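Local coordinates for Di-haem cytochrome c peroxidase family protein (Burkholderia thailandensis E264, PDB 6NX0), which carries two covalently bound c-type hemes, forms an unusually stable bis-Fe(IV) state and probably reduces hydrogen peroxide as a diheme peroxidase, at residues H154-N159 with P209-N214; S162-R167 with D263-F268; T389-V394 with D446-V451. All blocks are in the same frame, centred on the assembly; numbering follows the deposited sequence. Where two conformers were deposited one is given.

Contact 1: residues H154-N159 with P209-N214; sequences HFSRRN and PDEMNN. With HEC (heme c), chain B.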
loop_
_atom_site.group_PDB
_atom_site.type_symbol
_atom_site.label_atom_id
_atom_site.label_comp_id
_atom_site.label_asym_id
_atom_site.label_seq_id
_atom_site.Cartn_x
_atom_site.Cartn_y
_atom_site.Cartn_z
ATOM N N HIS A 154 -10.348 3.185 19.002
ATOM C CA HIS A 154 -10.711 3.088 17.599
ATOM C C HIS A 154 -9.441 2.922 16.785
ATOM O O HIS A 154 -8.475 3.665 16.979
ATOM C CB HIS A 154 -11.496 4.317 17.154
ATOM C CG HIS A 154 -12.855 4.372 17.763
ATOM N ND1 HIS A 154 -13.975 3.901 17.117
ATOM C CD2 HIS A 154 -13.258 4.748 19.001
ATOM C CE1 HIS A 154 -15.024 4.030 17.918
ATOM N NE2 HIS A 154 -14.616 4.550 19.059
ATOM N N PHE A 155 -9.440 1.936 15.895
ATOM C CA PHE A 155 -8.284 1.646 15.049
ATOM C C PHE A 155 -8.723 1.426 13.609
ATOM O O PHE A 155 -9.859 1.028 13.336
ATOM C CB PHE A 155 -7.530 0.394 15.543
ATOM C CG PHE A 155 -7.068 0.497 16.970
ATOM C CD1 PHE A 155 -7.898 0.114 18.002
ATOM C CD2 PHE A 155 -5.810 0.979 17.278
ATOM C CE1 PHE A 155 -7.484 0.215 19.310
ATOM C CE2 PHE A 155 -5.389 1.081 18.587
ATOM C CZ PHE A 155 -6.244 0.714 19.610
ATOM N N SER A 156 -7.802 1.717 12.696
ATOM C CA SER A 156 -7.963 1.365 11.293
ATOM C C SER A 156 -8.298 -0.115 11.146
ATOM O O SER A 156 -7.920 -0.939 11.976
ATOM C CB SER A 156 -6.664 1.685 10.532
ATOM O OG SER A 156 -6.425 3.083 10.498
ATOM N N ARG A 157 -8.975 -0.461 10.040
ATOM C CA ARG A 157 -9.293 -1.860 9.753
ATOM C C ARG A 157 -8.120 -2.598 9.115
ATOM O O ARG A 157 -8.114 -3.841 9.115
ATOM C CB ARG A 157 -10.513 -1.950 8.837
ATOM C CG ARG A 157 -11.812 -1.506 9.536
ATOM C CD ARG A 157 -13.026 -1.448 8.591
ATOM N NE ARG A 157 -12.742 -0.864 7.277
ATOM C CZ ARG A 157 -12.883 0.422 6.947
ATOM N NH1 ARG A 157 -12.612 0.824 5.709
ATOM N NH2 ARG A 157 -13.281 1.309 7.846
ATOM N N ARG A 158 -7.139 -1.857 8.597
ATOM C CA ARG A 158 -5.951 -2.384 7.963
ATOM C C ARG A 158 -4.756 -1.561 8.412
ATOM O O ARG A 158 -4.901 -0.482 8.982
ATOM C CB ARG A 158 -6.045 -2.346 6.429
ATOM C CG ARG A 158 -7.124 -3.248 5.851
ATOM C CD ARG A 158 -7.105 -3.300 4.310
ATOM N NE ARG A 158 -8.119 -4.210 3.797
ATOM C CZ ARG A 158 -8.954 -3.916 2.809
ATOM N NH1 ARG A 158 -8.861 -2.747 2.165
ATOM N NH2 ARG A 158 -9.870 -4.814 2.451
ATOM N N ASN A 159 -3.569 -2.073 8.104
ATOM C CA ASN A 159 -2.344 -1.312 8.282
ATOM C C ASN A 159 -2.252 -0.237 7.211
ATOM O O ASN A 159 -2.821 -0.367 6.118
ATOM C CB ASN A 159 -1.130 -2.244 8.197
ATOM C CG ASN A 159 0.137 -1.614 8.733
ATOM O OD1 ASN A 159 0.108 -0.665 9.519
ATOM N ND2 ASN A 159 1.276 -2.181 8.338
ATOM N N PRO A 209 -15.385 6.515 10.954
ATOM C CA PRO A 209 -15.393 6.749 12.404
ATOM C C PRO A 209 -14.205 6.127 13.122
ATOM O O PRO A 209 -13.918 6.539 14.253
ATOM C CB PRO A 209 -16.715 6.126 12.882
ATOM C CG PRO A 209 -17.246 5.383 11.736
ATOM C CD PRO A 209 -16.616 5.868 10.483
ATOM N N ASP A 210 -13.536 5.144 12.523
ATOM C CA ASP A 210 -12.368 4.507 13.127
ATOM C C ASP A 210 -11.077 5.226 12.762
ATOM O O ASP A 210 -10.018 4.879 13.295
ATOM C CB ASP A 210 -12.283 3.039 12.697
ATOM C CG ASP A 210 -13.402 2.174 13.306
ATOM O OD1 ASP A 210 -13.841 2.485 14.426
ATOM O OD2 ASP A 210 -13.828 1.210 12.643
ATOM N N GLU A 211 -11.148 6.240 11.893
ATOM C CA GLU A 211 -9.982 7.030 11.520
ATOM C C GLU A 211 -10.202 8.493 11.909
ATOM O O GLU A 211 -10.218 8.792 13.100
ATOM C CB GLU A 211 -9.659 6.836 10.032
ATOM C CG GLU A 211 -9.360 5.322 9.771
ATOM C CD GLU A 211 -8.719 5.022 8.422
ATOM O OE1 GLU A 211 -8.899 5.793 7.481
ATOM O OE2 GLU A 211 -8.027 3.992 8.282
ATOM N N MET A 212 -10.392 9.422 10.961
ATOM C CA MET A 212 -10.492 10.825 11.353
ATOM C C MET A 212 -11.874 11.211 11.866
ATOM O O MET A 212 -11.983 12.226 12.551
ATOM C CB MET A 212 -10.093 11.720 10.187
ATOM C CG MET A 212 -8.712 11.359 9.632
ATOM S SD MET A 212 -8.127 12.301 8.228
ATOM C CE MET A 212 -7.554 13.808 9.024
ATOM N N ASN A 213 -12.921 10.444 11.543
ATOM C CA ASN A 213 -14.223 10.535 12.224
ATOM C C ASN A 213 -14.935 11.879 12.044
ATOM O O ASN A 213 -15.683 12.330 12.920
ATOM C CB ASN A 213 -14.044 10.241 13.709
ATOM C CG ASN A 213 -15.342 10.121 14.443
ATOM O OD1 ASN A 213 -16.306 9.540 13.956
ATOM N ND2 ASN A 213 -15.363 10.670 15.653
ATOM N N ASN A 214 -14.782 12.529 10.904
ATOM C CA ASN A 214 -15.719 13.609 10.605
ATOM C C ASN A 214 -17.096 13.020 10.329
ATOM O O ASN A 214 -17.233 11.950 9.732
ATOM C CB ASN A 214 -15.228 14.444 9.430
ATOM C CG ASN A 214 -13.919 15.141 9.731
ATOM O OD1 ASN A 214 -13.866 16.058 10.545
ATOM N ND2 ASN A 214 -12.853 14.675 9.126
HETATM FE FE HEC B . -4.222 7.121 4.861
HETATM C CHA HEC B . -4.164 4.336 2.800
HETATM C CHB HEC B . -3.811 9.120 2.147
HETATM C CHC HEC B . -5.235 9.850 6.691
HETATM C CHD HEC B . -4.809 5.119 7.603
HETATM N NA HEC B . -3.936 6.779 2.880
HETATM C C1A HEC B . -3.978 5.565 2.223
HETATM C C2A HEC B . -3.728 5.793 0.827
HETATM C C3A HEC B . -3.522 7.108 0.670
HETATM C C4A HEC B . -3.744 7.763 1.934
HETATM C CMA HEC B . -3.315 7.852 -0.644
HETATM C CAA HEC B . -3.712 4.702 -0.260
HETATM C CBA HEC B . -2.291 4.234 -0.514
HETATM C CGA HEC B . -2.207 3.056 -1.450
HETATM O O1A HEC B . -1.044 2.737 -1.833
HETATM O O2A HEC B . -3.252 2.374 -1.685
HETATM N NB HEC B . -4.505 9.098 4.507
HETATM C C1B HEC B . -4.292 9.720 3.284
HETATM C C2B HEC B . -4.607 11.115 3.435
HETATM C C3B HEC B . -5.103 11.311 4.662
HETATM C C4B HEC B . -5.008 10.053 5.363
HETATM C CMB HEC B . -4.460 12.149 2.315
HETATM C CAB HEC B . -5.563 12.626 5.323
HETATM C CBB HEC B . -6.849 13.133 4.625
HETATM N NC HEC B . -4.867 7.422 6.769
HETATM C C1C HEC B . -5.186 8.651 7.333
HETATM C C2C HEC B . -5.271 8.448 8.761
HETATM C C3C HEC B . -5.122 7.151 9.046
HETATM C C4C HEC B . -4.897 6.475 7.785
HETATM C CMC HEC B . -5.391 9.592 9.781
HETATM C CAC HEC B . -4.803 6.533 10.419
HETATM C CBC HEC B . -6.005 6.610 11.369
HETATM N ND HEC B . -4.389 5.118 5.144
HETATM C C1D HEC B . -4.612 4.503 6.392
HETATM C C2D HEC B . -4.762 3.088 6.173
HETATM C C3D HEC B . -4.634 2.858 4.710
HETATM C C4D HEC B . -4.397 4.151 4.128
HETATM C CMD HEC B . -5.119 2.061 7.230
HETATM C CAD HEC B . -4.766 1.517 3.965
HETATM C CBD HEC B . -6.235 1.161 3.974
HETATM C CGD HEC B . -6.599 0.085 2.966
HETATM O O1D HEC B . -5.690 -0.408 2.264
HETATM O O2D HEC B . -7.805 -0.293 2.971
HETATM O O HOH W 1 -9.760 1.677 8.106
HETATM O O HOH W 2 -6.345 6.803 4.430
#
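H154 turns the ND1 edge of its imidazole to D210, whose side chain crosses it at about a right angle. H154 ND1 donates to D210 OD1 over 3.0 Å in a nearly straight bond (170°), with the oxygen almost in the ring plane. D210 CB also rests against the neighbouring carbonyl, 3.2 Å from F155 O. Beside heme c, S156 OG donates to E211 OE2 at 2.9 Å, on the anti side of the carboxylate and 30° out of its plane. CG of E211 stands beside the backbone N (chi1 -60°), and the chain beyond it runs extended over the heme rim, where E211 OE2 is 3.5 Å from HEC CHD. A water linking R157 N to E211 OE2 gives this oxygen a second donor. R158 NH1 donates to the heme propionate oxygen HEC O2D at 2.8 Å; D192 and D345 hold the same guanidinium by salt bridges. E211 lies on the side of the heme where water coordinates the iron, and E211 OE1 is 4.1 Å from that water. Two donors thus fix one oxygen of E211, which orients the carboxylate in the pocket, while D210 would probably stabilise the proton on H154 ND1.

Contact 2: residues S162-R167 with D263-F268; sequences SLLYVR and DEMAPF. With HEC (heme c), chain B.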
loop_
_atom_site.group_PDB
_atom_site.type_symbol
_atom_site.label_atom_id
_atom_site.label_comp_id
_atom_site.label_asym_id
_atom_site.label_seq_id
_atom_site.Cartn_x
_atom_site.Cartn_y
_atom_site.Cartn_z
ATOM N N SER A 162 3.272 3.264 3.465
ATOM C CA SER A 162 3.983 4.448 3.022
ATOM C C SER A 162 3.289 5.085 1.820
ATOM O O SER A 162 2.844 4.400 0.896
ATOM C CB SER A 162 5.413 4.052 2.650
ATOM O OG SER A 162 6.098 5.068 1.930
ATOM N N LEU A 163 3.216 6.413 1.818
ATOM C CA LEU A 163 2.708 7.134 0.653
ATOM C C LEU A 163 3.785 7.603 -0.307
ATOM O O LEU A 163 3.443 8.127 -1.369
ATOM C CB LEU A 163 1.872 8.337 1.082
ATOM C CG LEU A 163 0.721 8.036 2.039
ATOM C CD1 LEU A 163 -0.108 9.296 2.310
ATOM C CD2 LEU A 163 -0.162 6.945 1.500
ATOM N N LEU A 164 5.066 7.420 -0.006
ATOM C CA LEU A 164 6.040 7.682 -1.056
ATOM C C LEU A 164 5.776 6.725 -2.208
ATOM O O LEU A 164 5.388 5.565 -2.004
ATOM C CB LEU A 164 7.472 7.541 -0.536
ATOM C CG LEU A 164 7.902 8.561 0.530
ATOM C CD1 LEU A 164 9.335 8.273 0.907
ATOM C CD2 LEU A 164 7.745 10.001 0.075
ATOM N N TYR A 165 5.963 7.223 -3.434
ATOM C CA TYR A 165 5.785 6.474 -4.687
ATOM C C TYR A 165 4.310 6.181 -4.997
ATOM O O TYR A 165 4.013 5.471 -5.971
ATOM C CB TYR A 165 6.623 5.180 -4.703
ATOM C CG TYR A 165 8.045 5.490 -4.335
ATOM C CD1 TYR A 165 8.899 6.110 -5.236
ATOM C CD2 TYR A 165 8.508 5.246 -3.060
ATOM C CE1 TYR A 165 10.194 6.452 -4.875
ATOM C CE2 TYR A 165 9.812 5.582 -2.688
ATOM C CZ TYR A 165 10.636 6.194 -3.605
ATOM O OH TYR A 165 11.934 6.561 -3.284
ATOM N N VAL A 166 3.375 6.691 -4.191
ATOM C CA VAL A 166 1.966 6.409 -4.436
ATOM C C VAL A 166 1.491 7.004 -5.754
ATOM O O VAL A 166 0.490 6.543 -6.306
ATOM C CB VAL A 166 1.114 6.919 -3.242
ATOM C CG1 VAL A 166 0.960 8.446 -3.259
ATOM C CG2 VAL A 166 -0.275 6.225 -3.202
ATOM N N ARG A 167 2.180 8.017 -6.285
ATOM C CA ARG A 167 1.784 8.613 -7.555
ATOM C C ARG A 167 1.870 7.634 -8.717
ATOM O O ARG A 167 1.284 7.894 -9.780
ATOM C CB ARG A 167 2.637 9.854 -7.838
ATOM C CG ARG A 167 4.087 9.579 -8.209
ATOM C CD ARG A 167 4.821 10.908 -8.449
ATOM N NE ARG A 167 6.156 10.712 -8.986
ATOM C CZ ARG A 167 6.970 11.701 -9.343
ATOM N NH1 ARG A 167 6.568 12.948 -9.205
ATOM N NH2 ARG A 167 8.188 11.445 -9.841
ATOM N N ASP A 263 7.333 15.768 -6.882
ATOM C CA ASP A 263 8.553 14.981 -6.975
ATOM C C ASP A 263 9.117 14.632 -5.605
ATOM O O ASP A 263 9.760 13.587 -5.452
ATOM C CB ASP A 263 9.598 15.743 -7.794
ATOM C CG ASP A 263 9.304 15.751 -9.293
ATOM O OD1 ASP A 263 8.416 15.013 -9.775
ATOM O OD2 ASP A 263 9.989 16.509 -10.009
ATOM N N GLU A 264 8.908 15.478 -4.594
ATOM C CA GLU A 264 9.475 15.143 -3.301
ATOM C C GLU A 264 8.813 13.918 -2.695
ATOM O O GLU A 264 9.360 13.333 -1.758
ATOM C CB GLU A 264 9.382 16.333 -2.339
ATOM C CG GLU A 264 8.007 16.691 -1.831
ATOM C CD GLU A 264 8.085 17.633 -0.623
ATOM O OE1 GLU A 264 9.172 17.740 -0.009
ATOM O OE2 GLU A 264 7.074 18.270 -0.288
ATOM N N MET A 265 7.677 13.500 -3.235
ATOM C CA MET A 265 7.005 12.298 -2.758
ATOM C C MET A 265 7.417 11.048 -3.536
ATOM O O MET A 265 6.778 9.997 -3.380
ATOM C CB MET A 265 5.483 12.521 -2.806
ATOM C CG MET A 265 5.014 13.660 -1.887
ATOM S SD MET A 265 5.528 13.441 -0.162
ATOM C CE MET A 265 4.256 12.337 0.393
ATOM N N ALA A 266 8.492 11.141 -4.331
ATOM C CA ALA A 266 9.095 9.995 -5.021
ATOM C C ALA A 266 10.601 10.246 -5.127
ATOM O O ALA A 266 11.135 10.530 -6.209
ATOM C CB ALA A 266 8.453 9.796 -6.397
ATOM N N PRO A 267 11.328 10.125 -4.005
ATOM C CA PRO A 267 12.727 10.597 -3.978
ATOM C C PRO A 267 13.724 9.716 -4.715
ATOM O O PRO A 267 14.707 10.248 -5.259
ATOM C CB PRO A 267 13.056 10.653 -2.477
ATOM C CG PRO A 267 11.731 10.565 -1.746
ATOM C CD PRO A 267 10.820 9.807 -2.653
ATOM N N PHE A 268 13.557 8.390 -4.705
ATOM C CA PHE A 268 14.521 7.469 -5.315
ATOM C C PHE A 268 15.941 7.749 -4.815
ATOM O O PHE A 268 16.870 7.982 -5.593
ATOM C CB PHE A 268 14.450 7.549 -6.847
ATOM C CG PHE A 268 13.134 7.088 -7.424
ATOM C CD1 PHE A 268 12.801 5.739 -7.460
ATOM C CD2 PHE A 268 12.243 8.006 -7.957
ATOM C CE1 PHE A 268 11.598 5.318 -7.995
ATOM C CE2 PHE A 268 11.037 7.585 -8.493
ATOM C CZ PHE A 268 10.729 6.232 -8.514
HETATM FE FE HEC B . -4.222 7.121 4.861
HETATM C CHA HEC B . -4.164 4.336 2.800
HETATM C CHB HEC B . -3.811 9.120 2.147
HETATM C CHC HEC B . -5.235 9.850 6.691
HETATM C CHD HEC B . -4.809 5.119 7.603
HETATM N NA HEC B . -3.936 6.779 2.880
HETATM C C1A HEC B . -3.978 5.565 2.223
HETATM C C2A HEC B . -3.728 5.793 0.827
HETATM C C3A HEC B . -3.522 7.108 0.670
HETATM C C4A HEC B . -3.744 7.763 1.934
HETATM C CMA HEC B . -3.315 7.852 -0.644
HETATM C CAA HEC B . -3.712 4.702 -0.260
HETATM C CBA HEC B . -2.291 4.234 -0.514
HETATM C CGA HEC B . -2.207 3.056 -1.450
HETATM O O1A HEC B . -1.044 2.737 -1.833
HETATM O O2A HEC B . -3.252 2.374 -1.685
HETATM N NB HEC B . -4.505 9.098 4.507
HETATM C C1B HEC B . -4.292 9.720 3.284
HETATM C C2B HEC B . -4.607 11.115 3.435
HETATM C C3B HEC B . -5.103 11.311 4.662
HETATM C C4B HEC B . -5.008 10.053 5.363
HETATM C CMB HEC B . -4.460 12.149 2.315
HETATM C CAB HEC B . -5.563 12.626 5.323
HETATM C CBB HEC B . -6.849 13.133 4.625
HETATM N NC HEC B . -4.867 7.422 6.769
HETATM C C1C HEC B . -5.186 8.651 7.333
HETATM C C2C HEC B . -5.271 8.448 8.761
HETATM C C3C HEC B . -5.122 7.151 9.046
HETATM C C4C HEC B . -4.897 6.475 7.785
HETATM C CMC HEC B . -5.391 9.592 9.781
HETATM C CAC HEC B . -4.803 6.533 10.419
HETATM C CBC HEC B . -6.005 6.610 11.369
HETATM N ND HEC B . -4.389 5.118 5.144
HETATM C C1D HEC B . -4.612 4.503 6.392
HETATM C C2D HEC B . -4.762 3.088 6.173
HETATM C C3D HEC B . -4.634 2.858 4.710
HETATM C C4D HEC B . -4.397 4.151 4.128
HETATM C CMD HEC B . -5.119 2.061 7.230
HETATM C CAD HEC B . -4.766 1.517 3.965
HETATM C CBD HEC B . -6.235 1.161 3.974
HETATM C CGD HEC B . -6.599 0.085 2.966
HETATM O O1D HEC B . -5.690 -0.408 2.264
HETATM O O2D HEC B . -7.805 -0.293 2.971
HETATM O O HOH W 3 4.157 9.755 -4.912
HETATM O O HOH W 4 8.755 13.750 -12.302
HETATM O O HOH W 2 -6.345 6.803 4.430
#
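Y165 CG and F268 CG both stand anti to their own carbonyl carbons (chi1 -51° and -65°), and the rings beyond them meet edge to face. Y165 CE1 sits over the centre of the F268 ring, 3.6 Å from F268 CE1, with the ring planes 61° apart. Y165 OH accepts from F268 N in the ring plane at 2.8 Å and also bonds D459; R373 adds a cation-pi contact. Y165 N donates to M265 O at 2.9 Å, almost straight along the carbonyl. The same oxygen takes a water that bridges to R167 N. R167 CG lies between backbone N and carbonyl carbon, and the chain runs extended to NE; A266 CB lies over one guanidinium face, 3.6 Å from R167 NE. At its edge R167 NH1 forms a salt bridge with the anti lone pair of D263 OD1 at 2.8 Å; Q261 O also accepts from NH1. On the heme side L163 CD2 lies 3.5 Å from HEC C3A, and the side chain touches the axial ligand H126. Residues L163 to V166 form a type II beta turn, overlapped at its start by an ST turn (S162 OG accepting from L164 N), set against the histidine-ligated face of a c-type heme.

Contact 3: residues T389-V394 with D446-V451; sequences TLRDAV and DVDDLV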
loop_
_atom_site.group_PDB
_atom_site.type_symbol
_atom_site.label_atom_id
_atom_site.label_comp_id
_atom_site.label_asym_id
_atom_site.label_seq_id
_atom_site.Cartn_x
_atom_site.Cartn_y
_atom_site.Cartn_z
ATOM N N THR A 389 8.181 -7.998 12.530
ATOM C CA THR A 389 9.538 -7.901 12.017
ATOM C C THR A 389 9.552 -8.220 10.537
ATOM O O THR A 389 8.796 -9.073 10.071
ATOM C CB THR A 389 10.523 -8.853 12.697
ATOM O OG1 THR A 389 10.215 -10.194 12.325
ATOM C CG2 THR A 389 10.478 -8.713 14.229
ATOM N N LEU A 390 10.427 -7.529 9.816
ATOM C CA LEU A 390 10.574 -7.760 8.390
ATOM C C LEU A 390 11.005 -9.192 8.115
ATOM O O LEU A 390 10.537 -9.818 7.158
ATOM C CB LEU A 390 11.580 -6.775 7.808
ATOM C CG LEU A 390 11.911 -6.970 6.322
ATOM C CD1 LEU A 390 10.619 -6.882 5.462
ATOM C CD2 LEU A 390 12.944 -5.982 5.859
ATOM N N ARG A 391 11.887 -9.749 8.956
ATOM C CA ARG A 391 12.343 -11.109 8.692
ATOM C C ARG A 391 11.191 -12.105 8.741
ATOM O O ARG A 391 11.161 -13.049 7.942
ATOM C CB ARG A 391 13.451 -11.522 9.657
ATOM C CG ARG A 391 14.141 -12.823 9.161
ATOM C CD ARG A 391 15.113 -13.422 10.138
ATOM N NE ARG A 391 15.820 -14.543 9.503
ATOM C CZ ARG A 391 15.322 -15.773 9.386
ATOM N NH1 ARG A 391 16.045 -16.719 8.783
ATOM N NH2 ARG A 391 14.119 -16.073 9.865
ATOM N N ASP A 392 10.223 -11.908 9.645
ATOM C CA ASP A 392 9.084 -12.818 9.714
ATOM C C ASP A 392 8.241 -12.727 8.451
ATOM O O ASP A 392 7.756 -13.747 7.952
ATOM C CB ASP A 392 8.217 -12.523 10.949
ATOM C CG ASP A 392 8.745 -13.163 12.219
ATOM O OD1 ASP A 392 9.762 -13.895 12.173
ATOM O OD2 ASP A 392 8.132 -12.921 13.275
ATOM N N ALA A 393 8.073 -11.516 7.914
ATOM C CA ALA A 393 7.323 -11.339 6.670
ATOM C C ALA A 393 7.966 -12.101 5.526
ATOM O O ALA A 393 7.260 -12.689 4.699
ATOM C CB ALA A 393 7.210 -9.863 6.316
ATOM N N VAL A 394 9.302 -12.088 5.455
ATOM C CA VAL A 394 10.007 -12.813 4.402
ATOM C C VAL A 394 9.964 -14.318 4.660
ATOM O O VAL A 394 9.706 -15.122 3.749
ATOM C CB VAL A 394 11.453 -12.293 4.306
ATOM C CG1 VAL A 394 12.277 -13.121 3.310
ATOM C CG2 VAL A 394 11.484 -10.818 3.935
ATOM N N ASP A 446 19.390 -17.882 3.189
ATOM C CA ASP A 446 18.727 -17.230 2.067
ATOM C C ASP A 446 17.762 -16.154 2.558
ATOM O O ASP A 446 17.712 -15.054 2.004
ATOM C CB ASP A 446 17.929 -18.240 1.239
ATOM C CG ASP A 446 18.801 -19.222 0.459
ATOM O OD1 ASP A 446 19.990 -18.930 0.215
ATOM O OD2 ASP A 446 18.269 -20.285 0.066
ATOM N N VAL A 447 16.979 -16.475 3.583
ATOM C CA VAL A 447 16.031 -15.501 4.128
ATOM C C VAL A 447 16.780 -14.292 4.662
ATOM O O VAL A 447 16.387 -13.141 4.418
ATOM C CB VAL A 447 15.168 -16.172 5.205
ATOM C CG1 VAL A 447 14.337 -15.136 5.966
ATOM C CG2 VAL A 447 14.260 -17.208 4.577
ATOM N N ASP A 448 17.876 -14.528 5.404
ATOM C CA ASP A 448 18.691 -13.416 5.891
ATOM C C ASP A 448 19.175 -12.527 4.739
ATOM O O ASP A 448 19.206 -11.295 4.849
ATOM C CB ASP A 448 19.905 -13.933 6.669
ATOM C CG ASP A 448 19.550 -14.778 7.905
ATOM O OD1 ASP A 448 18.414 -14.744 8.425
ATOM O OD2 ASP A 448 20.461 -15.500 8.381
ATOM N N ASP A 449 19.605 -13.142 3.629
ATOM C CA ASP A 449 20.114 -12.376 2.502
ATOM C C ASP A 449 19.017 -11.552 1.829
ATOM O O ASP A 449 19.261 -10.411 1.425
ATOM C CB ASP A 449 20.775 -13.323 1.505
ATOM C CG ASP A 449 22.065 -13.951 2.038
ATOM O OD1 ASP A 449 22.571 -13.512 3.099
ATOM O OD2 ASP A 449 22.570 -14.901 1.380
ATOM N N LEU A 450 17.802 -12.114 1.718
ATOM C CA LEU A 450 16.668 -11.357 1.199
ATOM C C LEU A 450 16.370 -10.137 2.064
ATOM O O LEU A 450 16.151 -9.039 1.537
ATOM C CB LEU A 450 15.440 -12.254 1.103
ATOM C CG LEU A 450 15.405 -13.203 -0.106
ATOM C CD1 LEU A 450 14.364 -14.304 0.097
ATOM C CD2 LEU A 450 15.140 -12.446 -1.365
ATOM N N VAL A 451 16.383 -10.304 3.390
ATOM C CA VAL A 451 16.220 -9.148 4.279
ATOM C C VAL A 451 17.306 -8.106 4.023
ATOM O O VAL A 451 17.023 -6.909 3.922
ATOM C CB VAL A 451 16.210 -9.606 5.743
ATOM C CG1 VAL A 451 16.270 -8.402 6.698
ATOM C CG2 VAL A 451 15.013 -10.476 6.021
#
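R391 grips D448 side-on: NE and NH1 both donate to one oxygen, R391 NE to D448 OD1 at 2.8 Å and R391 NH1 to D448 OD1 at 3.1 Å. That oxygen lies in the guanidinium plane, but the carboxylate is turned 63° from it, and NH1 approaches from above the carboxylate plane. V447 CG1 covers one guanidinium face over its centre, 3.6 Å from R391 CZ. R391 CG is anti to the backbone N (chi1 -167°), and the extended chain crosses V447 and V451 at about right angles. Beside the salt bridge V394 fills the apolar interface: V394 CG1 is 3.9 Å from V447 CG1 and also meets L450 CB, while V394 CG2 faces V451 CG2. The axes of segments 390-394 and 446-451 approach to 9.5 Å, their N-to-C directions 122° apart. Outside this shell, D444 shares R391 NH1, and T389 OG1 caps the first helix at D392 N. L390 touches heme c, L450 reaches L292 and F293 of helix 284-293, and helix 390-399 carries the axial ligand Y397. The arrangement suits a cytochrome c fold, its C-terminal helix packing on the helix ahead of the heme-binding cysteines and on the segment bearing the distal ligand.

In the fold
From the N terminus, the long loop between helix 138-142 and strand 173-175 supplies the first half of two contacts. Contact 1 joins its 154-159 part to the loop after helix 203-207, closing over 49 intervening residues. Contact 2 joins 162-167 to the loop after helix 245-260, a span of 95. The segments alternate along the chain, so these closures cross, and they reach the same heme from opposite sides: contact 1 by the water-bearing face, contact 2 by that of H126. Contact 3 follows in series, packing helix 390-399 on helix 444-455 beside the second heme; its centre lies about 30 Å from that of contact 1 and about 24 Å from that of contact 2.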